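PDB 5XBN: Wss1p, which cleaves DNA-binding proteins as a DNA-dependent metalloendopeptidase and acts in the repair of toxic DNA-protein cross-links. Local coordinates for residues Gly111-Leu114 / His115-His119; His53-Ser56 / Tyr57-Glu61. All coordinates share one frame; numbering follows the deposited sequence.

Interaction 1: Gly111-Leu114 / His115-His119; sequences GTML and HELTH. With ZN (zinc ion), chain B.
L117 sits one helical turn on from M113, a selenomethionine in this crystal, and is packed against it from root to tip. Its CB lies 3.6 Å from M113 O, the carbonyl that also takes the backbone N-H of L117. CG sits 3.5 Å from the same oxygen, brought there by a first torsion that keeps it beside its own backbone N (chi1 -77°). At the branch, CD1 reaches the M113 methyl, CE, at 4.1 Å, and also meets L114 CD2 at 4.2 Å, while CD2 also touches CE. Cutting L117 back to an alanine removes CG and both methyls, which would probably leave the M113 methyl without its mate and open a gap toward L114 CD2.

L117 itself lies inside the HExxH motif of zinc metallopeptidases, whose H115, E116 and H119 serve the metal site. H115 throws its ring away from the preceding turn, CG anti to the backbone N (chi1 180°), and binds zinc through NE2 at 2.0 Å. One turn later H119 NE2 comes in at 2.1 Å; H125 and a water complete the site. H119 is steadied on its far nitrogen, ND1, by the F122 carbonyl. E116, probably the catalytic glutamate, has its CG 3.2 Å from T112 O, the acceptor for its backbone N-H.

On another side of the helix, T118 gives L114 O two hydrogen bonds, from its backbone N and from OG1 at 2.8 Å, which arrive from opposite faces of the carbonyl plane. Both the buried hydroxyl and the carbonyl are thereby satisfied, and the T118 side chain rests on F129, L133 and L136 of helix 127-145.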
loop_
_atom_site.group_PDB
_atom_site.type_symbol
_atom_site.label_atom_id
_atom_site.label_comp_id
_atom_site.label_asym_id
_atom_site.label_seq_id
_atom_site.Cartn_x
_atom_site.Cartn_y
_atom_site.Cartn_z
ATOM N N GLY A 111 6.087 0.311 -3.187
ATOM C CA GLY A 111 6.904 -0.872 -3.001
ATOM C C GLY A 111 6.468 -1.612 -1.762
ATOM O O GLY A 111 6.358 -2.836 -1.758
ATOM N N THR A 112 6.206 -0.854 -0.705
ATOM C CA THR A 112 5.702 -1.431 0.533
ATOM C C THR A 112 4.295 -1.991 0.361
ATOM O O THR A 112 3.962 -3.058 0.902
ATOM C CB THR A 112 5.723 -0.388 1.650
ATOM O OG1 THR A 112 7.084 -0.048 1.918
ATOM C CG2 THR A 112 5.073 -0.941 2.919
HETATM N N MSE A 113 3.463 -1.292 -0.405
HETATM C CA MSE A 113 2.130 -1.804 -0.678
HETATM C C MSE A 113 2.190 -3.180 -1.336
HETATM O O MSE A 113 1.460 -4.091 -0.941
HETATM C CB MSE A 113 1.338 -0.844 -1.565
HETATM C CG MSE A 113 -0.074 -1.322 -1.894
HETATM SE SE MSE A 113 -1.241 -1.494 -0.310
HETATM C CE MSE A 113 -2.899 -1.995 -1.203
ATOM N N LEU A 114 3.063 -3.345 -2.326
ATOM C CA LEU A 114 3.156 -4.624 -3.018
ATOM C C LEU A 114 3.730 -5.715 -2.110
ATOM O O LEU A 114 3.310 -6.872 -2.184
ATOM C CB LEU A 114 3.992 -4.488 -4.289
ATOM C CG LEU A 114 3.419 -3.514 -5.337
ATOM C CD1 LEU A 114 4.318 -3.437 -6.562
ATOM C CD2 LEU A 114 2.017 -3.892 -5.741
ATOM N N HIS A 115 4.686 -5.346 -1.262
ATOM C CA HIS A 115 5.191 -6.253 -0.235
ATOM C C HIS A 115 4.043 -6.759 0.628
ATOM O O HIS A 115 3.905 -7.956 0.881
ATOM C CB HIS A 115 6.234 -5.540 0.646
ATOM C CG HIS A 115 6.816 -6.397 1.735
ATOM N ND1 HIS A 115 8.152 -6.751 1.766
ATOM C CD2 HIS A 115 6.256 -6.954 2.839
ATOM C CE1 HIS A 115 8.384 -7.493 2.834
ATOM N NE2 HIS A 115 7.252 -7.628 3.507
ATOM N N GLU A 116 3.212 -5.843 1.102
ATOM C CA GLU A 116 2.133 -6.265 1.988
ATOM C C GLU A 116 1.040 -7.048 1.276
ATOM O O GLU A 116 0.460 -7.937 1.874
ATOM C CB GLU A 116 1.520 -5.060 2.707
ATOM C CG GLU A 116 2.553 -4.280 3.529
ATOM C CD GLU A 116 3.269 -5.129 4.556
ATOM O OE1 GLU A 116 2.706 -6.142 5.014
ATOM O OE2 GLU A 116 4.400 -4.773 4.927
ATOM N N LEU A 117 0.753 -6.720 0.014
ATOM C CA LEU A 117 -0.198 -7.522 -0.760
ATOM C C LEU A 117 0.299 -8.954 -0.916
ATOM O O LEU A 117 -0.481 -9.891 -0.916
ATOM C CB LEU A 117 -0.444 -6.905 -2.142
ATOM C CG LEU A 117 -1.372 -5.686 -2.105
ATOM C CD1 LEU A 117 -1.380 -5.007 -3.471
ATOM C CD2 LEU A 117 -2.792 -6.117 -1.682
ATOM N N THR A 118 1.605 -9.118 -1.056
ATOM C CA THR A 118 2.174 -10.457 -1.196
ATOM C C THR A 118 1.838 -11.303 0.040
ATOM O O THR A 118 1.608 -12.498 -0.072
ATOM C CB THR A 118 3.702 -10.384 -1.418
ATOM O OG1 THR A 118 3.977 -9.586 -2.581
ATOM C CG2 THR A 118 4.298 -11.761 -1.626
ATOM N N HIS A 119 1.759 -10.654 1.203
ATOM C CA HIS A 119 1.395 -11.332 2.451
ATOM C C HIS A 119 -0.084 -11.750 2.529
ATOM O O HIS A 119 -0.472 -12.462 3.458
ATOM C CB HIS A 119 1.726 -10.438 3.660
ATOM C CG HIS A 119 3.183 -10.402 4.018
ATOM N ND1 HIS A 119 3.953 -11.542 4.121
ATOM C CD2 HIS A 119 4.005 -9.366 4.303
ATOM C CE1 HIS A 119 5.188 -11.205 4.452
ATOM N NE2 HIS A 119 5.246 -9.889 4.577
HETATM ZN ZN ZN B . 6.955 -8.830 5.036
HETATM O O HOH W 1 7.202 -8.100 6.842
#

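Interaction 2: His53-Ser56 / Tyr57-Glu61; sequences HKVS and YLMKE
S56 and Y57 bring the flat groups together. The Y57 ring turns neither face nor edge to 53-56; of its side chain, CB alone comes close to S56, at the carbonyl carbon, and the ring heads off to R139 and I143. The flat carbonyl of H53 is gripped twice by S56, by the backbone N and by OG, the hydroxyl lying in the carbonyl plane at 2.8 Å from H53 O. With OG between the backbone N and the carbonyl carbon (chi1 61°), the hydroxyl points back to H53 O. Further on, M59 N bonds to V55 O at 3.0 Å, and M59 CG lies 3.3 Å from the same oxygen. The next carbonyl, that of S56, receives K60 N.

This is a break between two helices. V55 leaves helical geometry after helix 41-54 and stands at the N-cap position of helix 56-62, so the two follow with a single residue between them. At the kink a water takes the place of a direct helical bond, donating to K54 O and accepting from L58 N at 2.8 Å each. Away from the water, V55 CG2 meets the selenium of selenomethionine M59 at 3.9 Å, the two side chains crossing at a slant.

The loop residue N26 lies against V55, S56 and M59. V55 and L58 face helix 106-118, while from helix 127-145 Q140 bonds K54 O and R139 forms a salt bridge with E61.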
loop_
_atom_site.group_PDB
_atom_site.type_symbol
_atom_site.label_atom_id
_atom_site.label_comp_id
_atom_site.label_asym_id
_atom_site.label_seq_id
_atom_site.Cartn_x
_atom_site.Cartn_y
_atom_site.Cartn_z
ATOM N N HIS A 53 -5.961 3.418 -5.825
ATOM C CA HIS A 53 -6.365 3.479 -7.220
ATOM C C HIS A 53 -5.335 2.814 -8.114
ATOM O O HIS A 53 -5.670 2.006 -8.985
ATOM C CB HIS A 53 -6.569 4.939 -7.644
ATOM C CG HIS A 53 -6.815 5.114 -9.107
ATOM N ND1 HIS A 53 -7.836 4.472 -9.768
ATOM C CD2 HIS A 53 -6.172 5.859 -10.037
ATOM C CE1 HIS A 53 -7.819 4.815 -11.044
ATOM N NE2 HIS A 53 -6.816 5.653 -11.233
ATOM N N LYS A 54 -4.070 3.142 -7.887
ATOM C CA LYS A 54 -3.031 2.687 -8.800
ATOM C C LYS A 54 -2.871 1.165 -8.769
ATOM O O LYS A 54 -2.519 0.581 -9.792
ATOM C CB LYS A 54 -1.705 3.359 -8.487
ATOM C CG LYS A 54 -1.634 4.797 -9.012
ATOM C CD LYS A 54 -0.295 5.432 -8.691
ATOM C CE LYS A 54 0.564 5.546 -9.947
ATOM N NZ LYS A 54 1.945 5.988 -9.624
ATOM N N VAL A 55 -3.129 0.527 -7.623
ATOM C CA VAL A 55 -3.009 -0.946 -7.561
ATOM C C VAL A 55 -4.283 -1.709 -7.879
ATOM O O VAL A 55 -4.331 -2.925 -7.716
ATOM C CB VAL A 55 -2.552 -1.464 -6.173
ATOM C CG1 VAL A 55 -1.175 -1.031 -5.905
ATOM C CG2 VAL A 55 -3.511 -1.057 -5.050
ATOM N N SER A 56 -5.308 -1.011 -8.343
ATOM C CA SER A 56 -6.611 -1.652 -8.521
ATOM C C SER A 56 -6.577 -2.768 -9.567
ATOM O O SER A 56 -7.140 -3.865 -9.382
ATOM C CB SER A 56 -7.662 -0.595 -8.896
ATOM O OG SER A 56 -7.331 0.052 -10.113
ATOM N N TYR A 57 -5.893 -2.505 -10.669
ATOM C CA TYR A 57 -5.867 -3.464 -11.766
ATOM C C TYR A 57 -5.111 -4.729 -11.361
ATOM O O TYR A 57 -5.538 -5.848 -11.666
ATOM C CB TYR A 57 -5.218 -2.817 -12.995
ATOM C CG TYR A 57 -5.466 -3.551 -14.296
ATOM C CD1 TYR A 57 -4.619 -4.571 -14.712
ATOM C CD2 TYR A 57 -6.537 -3.209 -15.117
ATOM C CE1 TYR A 57 -4.829 -5.237 -15.912
ATOM C CE2 TYR A 57 -6.752 -3.871 -16.328
ATOM C CZ TYR A 57 -5.894 -4.885 -16.712
ATOM O OH TYR A 57 -6.086 -5.553 -17.905
ATOM N N LEU A 58 -3.986 -4.534 -10.677
ATOM C CA LEU A 58 -3.144 -5.641 -10.215
ATOM C C LEU A 58 -3.922 -6.502 -9.224
ATOM O O LEU A 58 -3.886 -7.730 -9.281
ATOM C CB LEU A 58 -1.856 -5.101 -9.574
ATOM C CG LEU A 58 -0.806 -6.120 -9.099
ATOM C CD1 LEU A 58 -0.154 -6.810 -10.276
ATOM C CD2 LEU A 58 0.238 -5.452 -8.235
HETATM N N MSE A 59 -4.641 -5.854 -8.316
HETATM C CA MSE A 59 -5.445 -6.607 -7.370
HETATM C C MSE A 59 -6.537 -7.396 -8.093
HETATM O O MSE A 59 -6.812 -8.535 -7.722
HETATM C CB MSE A 59 -6.046 -5.683 -6.311
HETATM C CG MSE A 59 -4.979 -5.144 -5.362
HETATM SE SE MSE A 59 -5.705 -4.027 -3.935
HETATM C CE MSE A 59 -6.695 -5.389 -2.931
ATOM N N LYS A 60 -7.147 -6.818 -9.125
ATOM C CA LYS A 60 -8.158 -7.570 -9.876
ATOM C C LYS A 60 -7.536 -8.808 -10.530
ATOM O O LYS A 60 -8.105 -9.915 -10.458
ATOM C CB LYS A 60 -8.837 -6.699 -10.929
ATOM C CG LYS A 60 -9.858 -7.477 -11.759
ATOM C CD LYS A 60 -10.666 -6.576 -12.665
ATOM C CE LYS A 60 -12.072 -7.134 -12.863
ATOM N NZ LYS A 60 -12.805 -7.250 -11.566
ATOM N N GLU A 61 -6.362 -8.624 -11.130
ATOM C CA GLU A 61 -5.650 -9.713 -11.815
ATOM C C GLU A 61 -5.284 -10.852 -10.876
ATOM O O GLU A 61 -5.266 -12.026 -11.277
ATOM C CB GLU A 61 -4.364 -9.195 -12.473
ATOM C CG GLU A 61 -4.551 -8.467 -13.775
ATOM C CD GLU A 61 -3.229 -8.224 -14.492
ATOM O OE1 GLU A 61 -2.153 -8.346 -13.857
ATOM O OE2 GLU A 61 -3.267 -7.921 -15.697
HETATM O O HOH W 2 -2.574 -2.078 -10.712
#

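In the fold
From the N terminus, interaction 2 comes first, at the joint between helices 41-54 and 56-62; the chain then runs through strands 66-72, 81-84 and 89-96 before interaction 1 opens on helix 106-118. Each is a local contact within a continuous piece of chain, so neither closes a long loop, and they follow in series without nesting or crossing. In space they touch: V55 packs on M113, L58 on L114 and M59 on L117, which sets the helix joint against the zinc-binding helix. Helix 127-145, arriving last, borders both, and strand 89-96 meets M113 and L117 through L92 and I90.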